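PDB 3S9V: abietadiene synthase, chloroplastic from Abies grandis, which belongs to the terpene synthase family and is a largely helical enzyme with an N-terminal terpene synthase domain and a metal-binding domain. Local coordinates for residues W82-Q87 with I113-W118; R104-L109 with G449-M454; F253-K256 with H261-C264. All coordinates share one frame; numbering follows the deposited sequence.

Contact 1: residues W82-Q87 with I113-W118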
loop_
_atom_site.group_PDB
_atom_site.type_symbol
_atom_site.label_atom_id
_atom_site.label_comp_id
_atom_site.label_asym_id
_atom_site.label_seq_id
_atom_site.Cartn_x
_atom_site.Cartn_y
_atom_site.Cartn_z
ATOM N N TRP A 82 -19.086 -34.601 -6.158
ATOM C CA TRP A 82 -19.122 -33.188 -5.792
ATOM C C TRP A 82 -20.025 -32.432 -6.767
ATOM O O TRP A 82 -20.834 -31.603 -6.368
ATOM C CB TRP A 82 -17.723 -32.565 -5.836
ATOM C CG TRP A 82 -17.739 -31.143 -5.376
ATOM C CD1 TRP A 82 -17.633 -30.696 -4.089
ATOM C CD2 TRP A 82 -17.995 -29.989 -6.181
ATOM N NE1 TRP A 82 -17.817 -29.338 -4.042
ATOM C CE2 TRP A 82 -18.042 -28.877 -5.312
ATOM C CE3 TRP A 82 -18.197 -29.786 -7.552
ATOM C CZ2 TRP A 82 -18.283 -27.575 -5.771
ATOM C CZ3 TRP A 82 -18.438 -28.495 -8.011
ATOM C CH2 TRP A 82 -18.481 -27.405 -7.122
ATOM N N ILE A 83 -19.872 -32.721 -8.052
ATOM C CA ILE A 83 -20.675 -32.066 -9.071
ATOM C C ILE A 83 -22.150 -32.347 -8.823
ATOM O O ILE A 83 -22.968 -31.436 -8.832
ATOM C CB ILE A 83 -20.279 -32.557 -10.477
ATOM C CG1 ILE A 83 -18.833 -32.149 -10.773
ATOM C CG2 ILE A 83 -21.222 -31.996 -11.504
ATOM C CD1 ILE A 83 -18.245 -32.789 -12.013
ATOM N N LEU A 84 -22.477 -33.612 -8.586
ATOM C CA LEU A 84 -23.859 -34.013 -8.335
ATOM C C LEU A 84 -24.490 -33.324 -7.123
ATOM O O LEU A 84 -25.690 -33.059 -7.100
ATOM C CB LEU A 84 -23.932 -35.529 -8.133
ATOM C CG LEU A 84 -23.553 -36.419 -9.315
ATOM C CD1 LEU A 84 -23.525 -37.880 -8.876
ATOM C CD2 LEU A 84 -24.552 -36.222 -10.437
ATOM N N GLN A 85 -23.674 -33.029 -6.123
ATOM C CA GLN A 85 -24.149 -32.412 -4.891
ATOM C C GLN A 85 -24.107 -30.886 -4.841
ATOM O O GLN A 85 -24.692 -30.290 -3.940
ATOM C CB GLN A 85 -23.326 -32.948 -3.716
ATOM C CG GLN A 85 -23.199 -34.456 -3.667
ATOM C CD GLN A 85 -24.401 -35.123 -3.038
ATOM O OE1 GLN A 85 -25.528 -34.977 -3.510
ATOM N NE2 GLN A 85 -24.166 -35.860 -1.955
ATOM N N ASN A 86 -23.435 -30.245 -5.792
ATOM C CA ASN A 86 -23.307 -28.789 -5.741
ATOM C C ASN A 86 -23.928 -27.937 -6.832
ATOM O O ASN A 86 -23.451 -26.830 -7.111
ATOM C CB ASN A 86 -21.833 -28.423 -5.596
ATOM C CG ASN A 86 -21.329 -28.633 -4.187
ATOM O OD1 ASN A 86 -21.504 -27.774 -3.330
ATOM N ND2 ASN A 86 -20.725 -29.788 -3.934
ATOM N N GLN A 87 -24.987 -28.440 -7.450
ATOM C CA GLN A 87 -25.665 -27.669 -8.474
ATOM C C GLN A 87 -26.549 -26.663 -7.726
ATOM O O GLN A 87 -27.069 -26.972 -6.655
ATOM C CB GLN A 87 -26.518 -28.592 -9.346
ATOM C CG GLN A 87 -27.278 -27.878 -10.453
ATOM C CD GLN A 87 -28.068 -28.835 -11.314
ATOM O OE1 GLN A 87 -28.708 -29.755 -10.808
ATOM N NE2 GLN A 87 -28.038 -28.619 -12.624
ATOM N N ILE A 113 -21.198 -31.652 -19.578
ATOM C CA ILE A 113 -20.403 -32.521 -20.435
ATOM C C ILE A 113 -19.824 -33.691 -19.633
ATOM O O ILE A 113 -19.864 -34.833 -20.083
ATOM C CB ILE A 113 -19.279 -31.708 -21.120
ATOM C CG1 ILE A 113 -19.910 -30.758 -22.145
ATOM C CG2 ILE A 113 -18.256 -32.632 -21.770
ATOM C CD1 ILE A 113 -18.923 -29.825 -22.824
ATOM N N THR A 114 -19.322 -33.409 -18.433
ATOM C CA THR A 114 -18.732 -34.441 -17.583
ATOM C C THR A 114 -19.752 -35.460 -17.064
ATOM O O THR A 114 -19.474 -36.660 -17.035
ATOM C CB THR A 114 -18.000 -33.811 -16.379
ATOM O OG1 THR A 114 -16.994 -32.910 -16.857
ATOM C CG2 THR A 114 -17.342 -34.888 -15.525
ATOM N N LEU A 115 -20.923 -34.997 -16.640
ATOM C CA LEU A 115 -21.935 -35.931 -16.164
ATOM C C LEU A 115 -22.429 -36.787 -17.340
ATOM O O LEU A 115 -22.702 -37.983 -17.185
ATOM C CB LEU A 115 -23.101 -35.181 -15.516
ATOM C CG LEU A 115 -22.741 -34.365 -14.272
ATOM C CD1 LEU A 115 -23.998 -33.741 -13.697
ATOM C CD2 LEU A 115 -22.077 -35.261 -13.242
ATOM N N THR A 116 -22.540 -36.174 -18.515
ATOM C CA THR A 116 -22.973 -36.892 -19.699
ATOM C C THR A 116 -21.950 -37.987 -20.021
ATOM O O THR A 116 -22.315 -39.113 -20.350
ATOM C CB THR A 116 -23.099 -35.943 -20.928
ATOM O OG1 THR A 116 -24.161 -35.005 -20.712
ATOM C CG2 THR A 116 -23.397 -36.738 -22.188
ATOM N N LEU A 117 -20.666 -37.654 -19.922
ATOM C CA LEU A 117 -19.612 -38.614 -20.221
ATOM C C LEU A 117 -19.640 -39.791 -19.250
ATOM O O LEU A 117 -19.256 -40.901 -19.604
ATOM C CB LEU A 117 -18.235 -37.933 -20.177
ATOM C CG LEU A 117 -17.930 -36.849 -21.225
ATOM C CD1 LEU A 117 -16.532 -36.285 -20.988
ATOM C CD2 LEU A 117 -18.022 -37.429 -22.630
ATOM N N TRP A 118 -20.091 -39.557 -18.025
ATOM C CA TRP A 118 -20.144 -40.644 -17.058
ATOM C C TRP A 118 -21.537 -41.261 -16.963
ATOM O O TRP A 118 -21.813 -42.081 -16.080
ATOM C CB TRP A 118 -19.655 -40.152 -15.691
ATOM C CG TRP A 118 -18.174 -39.924 -15.689
ATOM C CD1 TRP A 118 -17.524 -38.754 -15.433
ATOM C CD2 TRP A 118 -17.159 -40.883 -16.024
ATOM N NE1 TRP A 118 -16.169 -38.920 -15.594
ATOM C CE2 TRP A 118 -15.918 -40.217 -15.956
ATOM C CE3 TRP A 118 -17.182 -42.241 -16.379
ATOM C CZ2 TRP A 118 -14.700 -40.865 -16.230
ATOM C CZ3 TRP A 118 -15.968 -42.889 -16.652
ATOM C CH2 TRP A 118 -14.747 -42.197 -16.576
#
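Ile83 and Leu115 carry the apolar contact between helix 77-85 and helix 101-117. CG2 of Ile83 lies 3.8 Å from CD2 of Leu115, and the two side chains run past each other in opposite directions. With CG1 of Ile83 beside the backbone N (chi1 -64°), CG2 stands opposite that N and lies over the fork of Leu115. Leu84 adds a second apolar touch. Its CD2 branch comes obliquely to Leu115, 3.9 Å from CD2. CD1 and CD2 of Leu115 each come within about 4 Å of both Ile83 CG2 and Leu84 CD2. CD1 of Ile83 reaches the methyl CG2 of Thr114 more loosely, at 4.2 Å and at about a right angle.

This is helix-to-helix packing in a mostly helical protein. Both segments hold the last turn of a helix; Asn86 and Trp118 are the first residues to leave helical geometry. Leu115 also packs against Gln124 and Val125 of helix 122-136.

Polar groups bond away from this apolar patch. Thr114 OG1 bonds to Ala60 O and Ala110 O, while its CG2 faces Ile83. Asn86, just past the helix end, folds its amide back on the last turn: ND2 donates to Trp82 O at 3.0 Å, with a fairly straight N-H...O angle of 164°.

Contact 2: residues R104-L109 with G449-M454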
loop_
_atom_site.group_PDB
_atom_site.type_symbol
_atom_site.label_atom_id
_atom_site.label_comp_id
_atom_site.label_asym_id
_atom_site.label_seq_id
_atom_site.Cartn_x
_atom_site.Cartn_y
_atom_site.Cartn_z
ATOM N N ARG A 104 -21.218 -18.762 -14.576
ATOM C CA ARG A 104 -22.260 -19.784 -14.535
ATOM C C ARG A 104 -22.396 -20.624 -15.804
ATOM O O ARG A 104 -22.483 -21.847 -15.718
ATOM C CB ARG A 104 -23.614 -19.153 -14.192
ATOM C CG ARG A 104 -23.659 -18.477 -12.822
ATOM C CD ARG A 104 -23.242 -19.438 -11.707
ATOM N NE ARG A 104 -23.246 -18.773 -10.408
ATOM C CZ ARG A 104 -24.347 -18.375 -9.775
ATOM N NH1 ARG A 104 -25.543 -18.580 -10.314
ATOM N NH2 ARG A 104 -24.255 -17.756 -8.607
ATOM N N ILE A 105 -22.418 -19.995 -16.977
ATOM C CA ILE A 105 -22.544 -20.776 -18.207
ATOM C C ILE A 105 -21.294 -21.598 -18.489
ATOM O O ILE A 105 -21.376 -22.658 -19.105
ATOM C CB ILE A 105 -22.836 -19.896 -19.448
ATOM C CG1 ILE A 105 -21.736 -18.855 -19.634
ATOM C CG2 ILE A 105 -24.188 -19.236 -19.303
ATOM C CD1 ILE A 105 -21.882 -18.052 -20.903
ATOM N N LEU A 106 -20.138 -21.109 -18.042
ATOM C CA LEU A 106 -18.877 -21.826 -18.232
ATOM C C LEU A 106 -18.901 -23.092 -17.387
ATOM O O LEU A 106 -18.655 -24.191 -17.880
ATOM C CB LEU A 106 -17.690 -20.961 -17.795
ATOM C CG LEU A 106 -16.320 -21.642 -17.839
ATOM C CD1 LEU A 106 -15.880 -21.753 -19.287
ATOM C CD2 LEU A 106 -15.294 -20.839 -17.041
ATOM N N ALA A 107 -19.210 -22.926 -16.107
ATOM C CA ALA A 107 -19.263 -24.056 -15.188
ATOM C C ALA A 107 -20.370 -25.052 -15.533
ATOM O O ALA A 107 -20.162 -26.262 -15.449
ATOM C CB ALA A 107 -19.447 -23.555 -13.748
ATOM N N THR A 108 -21.542 -24.551 -15.917
ATOM C CA THR A 108 -22.661 -25.433 -16.240
ATOM C C THR A 108 -22.335 -26.291 -17.456
ATOM O O THR A 108 -22.532 -27.503 -17.447
ATOM C CB THR A 108 -23.966 -24.635 -16.512
ATOM O OG1 THR A 108 -24.253 -23.776 -15.399
ATOM C CG2 THR A 108 -25.135 -25.592 -16.697
ATOM N N LEU A 109 -21.828 -25.662 -18.508
ATOM C CA LEU A 109 -21.483 -26.410 -19.705
ATOM C C LEU A 109 -20.466 -27.491 -19.332
ATOM O O LEU A 109 -20.641 -28.658 -19.672
ATOM C CB LEU A 109 -20.900 -25.468 -20.762
ATOM C CG LEU A 109 -20.498 -26.108 -22.088
ATOM C CD1 LEU A 109 -21.667 -26.898 -22.655
ATOM C CD2 LEU A 109 -20.057 -25.031 -23.060
ATOM N N GLY A 449 -10.715 -15.108 -12.175
ATOM C CA GLY A 449 -9.652 -15.900 -12.774
ATOM C C GLY A 449 -10.302 -16.665 -13.911
ATOM O O GLY A 449 -11.092 -16.099 -14.656
ATOM N N LYS A 450 -9.981 -17.945 -14.049
ATOM C CA LYS A 450 -10.590 -18.770 -15.080
ATOM C C LYS A 450 -12.079 -18.764 -14.712
ATOM O O LYS A 450 -12.957 -18.892 -15.564
ATOM C CB LYS A 450 -10.032 -20.196 -14.997
ATOM C CG LYS A 450 -10.636 -21.193 -15.981
ATOM C CD LYS A 450 -10.193 -20.925 -17.415
ATOM C CE LYS A 450 -8.699 -21.116 -17.583
ATOM N NZ LYS A 450 -8.263 -22.502 -17.219
ATOM N N THR A 451 -12.336 -18.611 -13.415
ATOM C CA THR A 451 -13.695 -18.572 -12.866
ATOM C C THR A 451 -13.718 -17.522 -11.760
ATOM O O THR A 451 -12.692 -16.912 -11.450
ATOM C CB THR A 451 -14.078 -19.911 -12.200
ATOM O OG1 THR A 451 -13.277 -20.091 -11.022
ATOM C CG2 THR A 451 -13.843 -21.088 -13.153
ATOM N N VAL A 452 -14.884 -17.297 -11.167
ATOM C CA VAL A 452 -14.968 -16.348 -10.066
ATOM C C VAL A 452 -14.501 -17.094 -8.817
ATOM O O VAL A 452 -14.975 -18.196 -8.532
ATOM C CB VAL A 452 -16.411 -15.853 -9.821
ATOM C CG1 VAL A 452 -16.472 -15.094 -8.506
ATOM C CG2 VAL A 452 -16.853 -14.940 -10.957
ATOM N N TYR A 453 -13.559 -16.518 -8.082
ATOM C CA TYR A 453 -13.080 -17.177 -6.876
ATOM C C TYR A 453 -13.037 -16.212 -5.698
ATOM O O TYR A 453 -13.138 -14.997 -5.876
ATOM C CB TYR A 453 -11.711 -17.834 -7.125
ATOM C CG TYR A 453 -10.567 -16.888 -7.420
ATOM C CD1 TYR A 453 -9.627 -16.590 -6.443
ATOM C CD2 TYR A 453 -10.404 -16.317 -8.681
ATOM C CE1 TYR A 453 -8.550 -15.755 -6.710
ATOM C CE2 TYR A 453 -9.317 -15.474 -8.961
ATOM C CZ TYR A 453 -8.391 -15.202 -7.964
ATOM O OH TYR A 453 -7.291 -14.394 -8.196
ATOM N N MET A 454 -12.912 -16.759 -4.493
ATOM C CA MET A 454 -12.904 -15.943 -3.288
ATOM C C MET A 454 -11.689 -16.226 -2.421
ATOM O O MET A 454 -11.249 -17.368 -2.311
ATOM C CB MET A 454 -14.176 -16.216 -2.489
ATOM C CG MET A 454 -15.430 -16.303 -3.354
ATOM S SD MET A 454 -16.908 -16.738 -2.431
ATOM C CE MET A 454 -16.309 -18.075 -1.418
#
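Leu106 reaches from helix 101-117 to the backbone and side chain of the turn at Lys450 and Thr451. The contact is small, and a single methyl carries it. CD2 of Leu106 lies 3.4 Å from the carbonyl oxygen of Lys450, a van der Waals contact. The same CD2 meets the methyl CG2 of Thr451 at 4.2 Å, with the side chains crossing at about a right angle. Leu106 CG stands anti to the backbone N (chi1 175°); this and chi2 of 75° bring CD2 to the turn.

The turn joins the two strands of a small antiparallel hairpin, 447-448 and 452-453. Within it, Gly449 N donates to Thr451 O at 2.8 Å. Tyr57 of helix 56-62 packs on Leu106, Lys450 and Thr451, so the three touching residues share one aromatic neighbour.

No hydrogen bond joins the two segments, but Val452 N bonds to Asp103 OD1 of helix 101-117, one residue before Arg104, which ties the hairpin to the same helix. Lys450 NZ forms a salt bridge with Glu207 and bonds to Tyr204 O. Along the helix, Arg104 O accepts from Thr108 N at 2.9 Å and from Thr108 OG1 at 2.6 Å. These two donors come from opposite faces of the carbonyl plane.

Contact 3: residues F253-K256 with H261-C264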
loop_
_atom_site.group_PDB
_atom_site.type_symbol
_atom_site.label_atom_id
_atom_site.label_comp_id
_atom_site.label_asym_id
_atom_site.label_seq_id
_atom_site.Cartn_x
_atom_site.Cartn_y
_atom_site.Cartn_z
ATOM N N PHE A 253 -2.039 -33.574 -5.166
ATOM C CA PHE A 253 -1.608 -32.537 -4.235
ATOM C C PHE A 253 -2.720 -31.524 -3.974
ATOM O O PHE A 253 -2.926 -31.098 -2.836
ATOM C CB PHE A 253 -0.347 -31.846 -4.781
ATOM C CG PHE A 253 -0.040 -30.519 -4.137
ATOM C CD1 PHE A 253 -0.515 -29.332 -4.697
ATOM C CD2 PHE A 253 0.737 -30.451 -2.988
ATOM C CE1 PHE A 253 -0.219 -28.095 -4.121
ATOM C CE2 PHE A 253 1.040 -29.220 -2.405
ATOM C CZ PHE A 253 0.559 -28.037 -2.975
ATOM N N VAL A 254 -3.443 -31.138 -5.020
ATOM C CA VAL A 254 -4.539 -30.194 -4.849
ATOM C C VAL A 254 -5.664 -30.866 -4.067
ATOM O O VAL A 254 -6.242 -30.265 -3.163
ATOM C CB VAL A 254 -5.089 -29.710 -6.206
ATOM C CG1 VAL A 254 -6.389 -28.947 -5.998
ATOM C CG2 VAL A 254 -4.059 -28.830 -6.898
ATOM N N LEU A 255 -5.967 -32.113 -4.413
ATOM C CA LEU A 255 -7.026 -32.854 -3.735
ATOM C C LEU A 255 -6.663 -33.206 -2.296
ATOM O O LEU A 255 -7.542 -33.515 -1.486
ATOM C CB LEU A 255 -7.376 -34.123 -4.514
ATOM C CG LEU A 255 -8.193 -33.841 -5.773
ATOM C CD1 LEU A 255 -8.324 -35.092 -6.607
ATOM C CD2 LEU A 255 -9.564 -33.314 -5.364
ATOM N N LYS A 256 -5.375 -33.161 -1.977
ATOM C CA LYS A 256 -4.942 -33.453 -0.620
ATOM C C LYS A 256 -5.466 -32.324 0.260
ATOM O O LYS A 256 -5.895 -32.547 1.394
ATOM C CB LYS A 256 -3.413 -33.517 -0.541
ATOM C CG LYS A 256 -2.873 -33.711 0.872
ATOM C CD LYS A 256 -1.370 -33.955 0.881
ATOM C CE LYS A 256 -0.596 -32.771 0.315
ATOM N NZ LYS A 256 -0.722 -31.539 1.148
ATOM N N HIS A 261 -12.794 -31.637 -4.421
ATOM C CA HIS A 261 -12.918 -30.619 -5.461
ATOM C C HIS A 261 -11.605 -29.845 -5.595
ATOM O O HIS A 261 -10.677 -30.040 -4.809
ATOM C CB HIS A 261 -14.047 -29.642 -5.127
ATOM C CG HIS A 261 -13.817 -28.868 -3.865
ATOM N ND1 HIS A 261 -14.189 -29.337 -2.624
ATOM C CD2 HIS A 261 -13.194 -27.685 -3.648
ATOM C CE1 HIS A 261 -13.804 -28.478 -1.696
ATOM N NE2 HIS A 261 -13.197 -27.467 -2.293
ATOM N N VAL A 262 -11.535 -28.967 -6.591
ATOM C CA VAL A 262 -10.347 -28.152 -6.815
ATOM C C VAL A 262 -10.695 -26.703 -7.147
ATOM O O VAL A 262 -11.822 -26.403 -7.556
ATOM C CB VAL A 262 -9.517 -28.694 -7.985
ATOM C CG1 VAL A 262 -9.186 -30.152 -7.762
ATOM C CG2 VAL A 262 -10.279 -28.508 -9.273
ATOM N N PRO A 263 -9.738 -25.777 -6.943
ATOM C CA PRO A 263 -9.923 -24.342 -7.238
ATOM C C PRO A 263 -9.525 -24.107 -8.713
ATOM O O PRO A 263 -9.226 -25.067 -9.429
ATOM C CB PRO A 263 -8.957 -23.664 -6.275
ATOM C CG PRO A 263 -7.810 -24.663 -6.226
ATOM C CD PRO A 263 -8.533 -25.994 -6.116
ATOM N N CYS A 264 -9.510 -22.859 -9.173
ATOM C CA CYS A 264 -9.135 -22.613 -10.564
ATOM C C CYS A 264 -7.637 -22.352 -10.737
ATOM O O CYS A 264 -7.166 -22.091 -11.844
ATOM C CB CYS A 264 -9.957 -21.464 -11.171
ATOM S SG CYS A 264 -9.807 -19.874 -10.364
#
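The contact belongs to a helix and the loop that follows it. Helix 245-258 ends, the chain turns back, and residues 261-264 run past the helix before helix 269-282 begins. Val254 points at this returning loop. Its CG1 lies 3.5 Å from CG1 of Val262, and the two side chains cross at about a right angle. The same CG1 meets CD of Pro263 at 3.7 Å, where the valine methyl touches the CD corner of the proline ring. Val254 CG1 is anti to the backbone N (chi1 169°), and this torsion sends the branch toward the loop, where it touches both Val262 and Pro263.

Leu255 makes the other half of the apolar contact. Its CD2 lies 4.0 Å from CG1 of Val262 and 3.5 Å from the carbonyl oxygen of His261. The second is a van der Waals contact with the loop backbone. CG1 of Val262 therefore sits against methyls of two successive helix residues.

Both segments belong to the N-terminal terpene synthase domain, and the contact is largely buried. No hydrogen bond joins them. The loop is held instead from its other neighbours: Val262 N bonds to Thr59 OG1, and the backbone of Val262 also bonds to Ser55. CB of His261 points away from the helix, and its ring meets that of Trp82. Leu255 also packs on Phe76.

In the fold
The three contacts lie on the same side of the chain's centre. Centres are about 15 Å apart for contacts 1 and 2 and for contacts 2 and 3, and about 17 Å for contacts 1 and 3. Contacts 1 and 2 share helix 101-117, where three residues separate their segments. Contact 3 touches both others. Trp82 CD1 of contact 1 packs on His261 CB at 3.9 Å. Thr451 OG1 of contact 2 lies 3.5 Å from Cys264 SG, and Lys450 CB lies 4.0 Å from Cys264 CB. Loop 261-264 thus runs from helix 77-85 to the hairpin turn. Helix 56-62 has side-chain contacts with residues of all three.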